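Local coordinates for putative flavoprotein (Bacteroides eggerthii, PDB 4ICI) that binds flavin mononucleotide in a flavodoxin-like fold and probably takes part in electron transfer, at residues A124-S129 against L152-D157. Sequence-based numbering, arbitrary orientation.
Sequences ATSGGS and LLNRTD. With FMN (flavin mononucleotide), chain B.
The carboxamide of Asn154 turns both heteroatoms of its outer edge toward Ser126. On its oxygen side the backbone N of Ser126 gives Asn154 OD1 a hydrogen bond of 2.9 Å, lying in the carbonyl plane on a lone pair. On its nitrogen side Asn154 ND2 donates a weak bond of 3.3 Å to Ser126 OG. The carbonyl O of Ser126 stands obliquely over one face, 3.4 Å from Asn154 CG; the methyls of Leu152 lie toward the opposite face. With CG anti to the backbone N (chi1 -169°), the Leu152 branch extends toward the flavin loop, where CD1 packs against Ser126 OG and Ala124 CB and Leu152 CD2 sits 3.4 Å from Ser129 O.

Just behind, strands 119-125 and 146-152, neighbours in the parallel sheet, part company. The last rung joining these segments is Leu153 N to Ala124 O, 2.8 Å and almost straight at 178°. Beyond it the Asn154 side chain takes over, reaching the chain where it turns into the flavin loop.

Ser126 OG, held between the backbone N and the carbonyl carbon (chi1 76°), also accepts from Gly128 N in an ST turn and donates to Ser129 O at 2.7 Å. With asparagine replaced by leucine, Ser126 N would probably lose its acceptor and the start of the loop would be freer to shift.

That loop meets the pyrimidine end of FMN: Gly127 N donates to N1 at 3.0 Å, Ser129 N to O2, and Ser129 OG accepts from N3. Asn154 thus belongs to the second shell, bracing a loop whose N-H groups would probably help stabilise negative charge building up around N1 and O2 when the flavin is reduced.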
loop_
_atom_site.group_PDB
_atom_site.type_symbol
_atom_site.label_atom_id
_atom_site.label_comp_id
_atom_site.label_asym_id
_atom_site.label_seq_id
_atom_site.Cartn_x
_atom_site.Cartn_y
_atom_site.Cartn_z
ATOM N N ALA A 124 -3.781 0.370 5.088
ATOM C CA ALA A 124 -4.739 -0.466 4.373
ATOM C C ALA A 124 -6.161 -0.091 4.661
ATOM O O ALA A 124 -6.447 0.606 5.642
ATOM C CB ALA A 124 -4.500 -1.966 4.714
ATOM N N THR A 125 -7.037 -0.553 3.783
ATOM C CA THR A 125 -8.459 -0.662 4.079
ATOM C C THR A 125 -8.886 -2.111 3.913
ATOM O O THR A 125 -8.198 -2.903 3.270
ATOM C CB THR A 125 -9.336 0.284 3.217
ATOM O OG1 THR A 125 -9.366 -0.132 1.858
ATOM C CG2 THR A 125 -8.885 1.750 3.329
ATOM N N SER A 126 -10.014 -2.487 4.529
ATOM C CA SER A 126 -10.461 -3.884 4.525
ATOM C C SER A 126 -11.928 -3.957 4.857
ATOM O O SER A 126 -12.545 -2.966 5.299
ATOM C CB SER A 126 -9.706 -4.717 5.548
ATOM O OG SER A 126 -10.170 -4.447 6.864
ATOM N N GLY A 127 -12.435 -5.167 4.688
ATOM C CA GLY A 127 -13.777 -5.519 5.129
ATOM C C GLY A 127 -13.858 -5.999 6.561
ATOM O O GLY A 127 -14.900 -6.551 6.956
ATOM N N GLY A 128 -12.797 -5.791 7.335
ATOM C CA GLY A 128 -12.742 -6.273 8.717
ATOM C C GLY A 128 -11.389 -6.798 9.166
ATOM O O GLY A 128 -11.029 -6.694 10.362
ATOM N N SER A 129 -10.645 -7.412 8.247
ATOM C CA SER A 129 -9.349 -7.943 8.624
ATOM C C SER A 129 -8.438 -6.829 9.101
ATOM O O SER A 129 -8.460 -5.712 8.575
ATOM C CB SER A 129 -8.674 -8.629 7.451
ATOM O OG SER A 129 -9.320 -9.846 7.130
ATOM N N LEU A 152 -4.652 0.151 9.805
ATOM C CA LEU A 152 -5.878 0.047 9.065
ATOM C C LEU A 152 -6.587 1.392 9.173
ATOM O O LEU A 152 -6.813 1.906 10.280
ATOM C CB LEU A 152 -6.710 -1.109 9.623
ATOM C CG LEU A 152 -7.931 -1.607 8.890
ATOM C CD1 LEU A 152 -7.557 -2.299 7.573
ATOM C CD2 LEU A 152 -8.714 -2.549 9.813
ATOM N N LEU A 153 -6.908 1.963 8.011
ATOM C CA LEU A 153 -7.516 3.284 7.908
ATOM C C LEU A 153 -8.958 3.222 7.349
ATOM O O LEU A 153 -9.359 4.039 6.514
ATOM C CB LEU A 153 -6.651 4.207 7.088
ATOM C CG LEU A 153 -5.227 4.447 7.606
ATOM C CD1 LEU A 153 -4.546 5.450 6.708
ATOM C CD2 LEU A 153 -5.219 4.918 9.097
ATOM N N ASN A 154 -9.728 2.239 7.792
ATOM C CA ASN A 154 -11.144 2.173 7.404
ATOM C C ASN A 154 -11.933 3.378 7.869
ATOM O O ASN A 154 -12.794 3.887 7.146
ATOM C CB ASN A 154 -11.804 0.894 7.938
ATOM C CG ASN A 154 -11.345 -0.349 7.200
ATOM O OD1 ASN A 154 -10.948 -0.257 6.045
ATOM N ND2 ASN A 154 -11.404 -1.510 7.858
ATOM N N ARG A 155 -11.652 3.820 9.070
ATOM C CA ARG A 155 -12.264 5.043 9.571
ATOM C C ARG A 155 -11.132 5.826 10.181
ATOM O O ARG A 155 -10.507 5.362 11.157
ATOM C CB ARG A 155 -13.370 4.715 10.578
ATOM C CG ARG A 155 -14.613 4.133 9.928
ATOM N N THR A 156 -10.796 6.961 9.577
ATOM C CA THR A 156 -9.716 7.749 10.095
ATOM C C THR A 156 -10.006 9.235 9.998
ATOM O O THR A 156 -10.985 9.671 9.365
ATOM C CB THR A 156 -8.359 7.379 9.405
ATOM O OG1 THR A 156 -7.284 7.821 10.244
ATOM C CG2 THR A 156 -8.238 7.985 8.032
ATOM N N ASP A 157 -9.177 9.996 10.686
ATOM C CA ASP A 157 -9.199 11.442 10.651
ATOM C C ASP A 157 -7.828 11.955 11.028
ATOM O O ASP A 157 -6.912 11.170 11.346
ATOM C CB ASP A 157 -10.344 12.026 11.514
ATOM C CG ASP A 157 -10.248 11.703 12.991
ATOM O OD1 ASP A 157 -9.176 11.439 13.551
ATOM O OD2 ASP A 157 -11.299 11.789 13.656
HETATM N N1 FMN B . -11.441 -7.739 3.395
HETATM C C2 FMN B . -11.015 -8.296 4.576
HETATM O O2 FMN B . -11.371 -7.788 5.637
HETATM N N3 FMN B . -10.204 -9.422 4.552
HETATM C C4 FMN B . -9.829 -10.053 3.377
HETATM O O4 FMN B . -9.054 -11.023 3.478
HETATM C C4A FMN B . -10.296 -9.506 2.171
HETATM N N5 FMN B . -9.973 -10.117 0.940
HETATM C C5A FMN B . -10.432 -9.505 -0.234
HETATM C C6 FMN B . -10.096 -10.069 -1.472
HETATM C C7 FMN B . -10.515 -9.489 -2.643
HETATM C C7M FMN B . -10.106 -10.075 -3.961
HETATM C C8 FMN B . -11.269 -8.327 -2.624
HETATM C C8M FMN B . -11.744 -7.704 -3.916
HETATM C C9 FMN B . -11.617 -7.767 -1.401
HETATM C C9A FMN B . -11.188 -8.334 -0.186
HETATM N N10 FMN B . -11.522 -7.765 1.053
HETATM C C10 FMN B . -11.076 -8.344 2.216
HETATM C "C1'" FMN B . -12.305 -6.478 1.101
HETATM C "C2'" FMN B . -11.340 -5.295 0.804
HETATM O "O2'" FMN B . -10.167 -5.301 1.581
HETATM C "C3'" FMN B . -12.003 -3.935 1.102
HETATM O "O3'" FMN B . -13.335 -3.881 0.499
HETATM C "C4'" FMN B . -11.129 -2.709 0.700
HETATM O "O4'" FMN B . -11.639 -1.600 1.399
HETATM C "C5'" FMN B . -11.273 -2.427 -0.844
HETATM O "O5'" FMN B . -10.443 -1.322 -1.093
HETATM P P FMN B . -10.418 -0.556 -2.498
HETATM O O1P FMN B . -11.828 0.038 -2.648
HETATM O O2P FMN B . -9.323 0.400 -2.483
HETATM O O3P FMN B . -10.140 -1.547 -3.634
#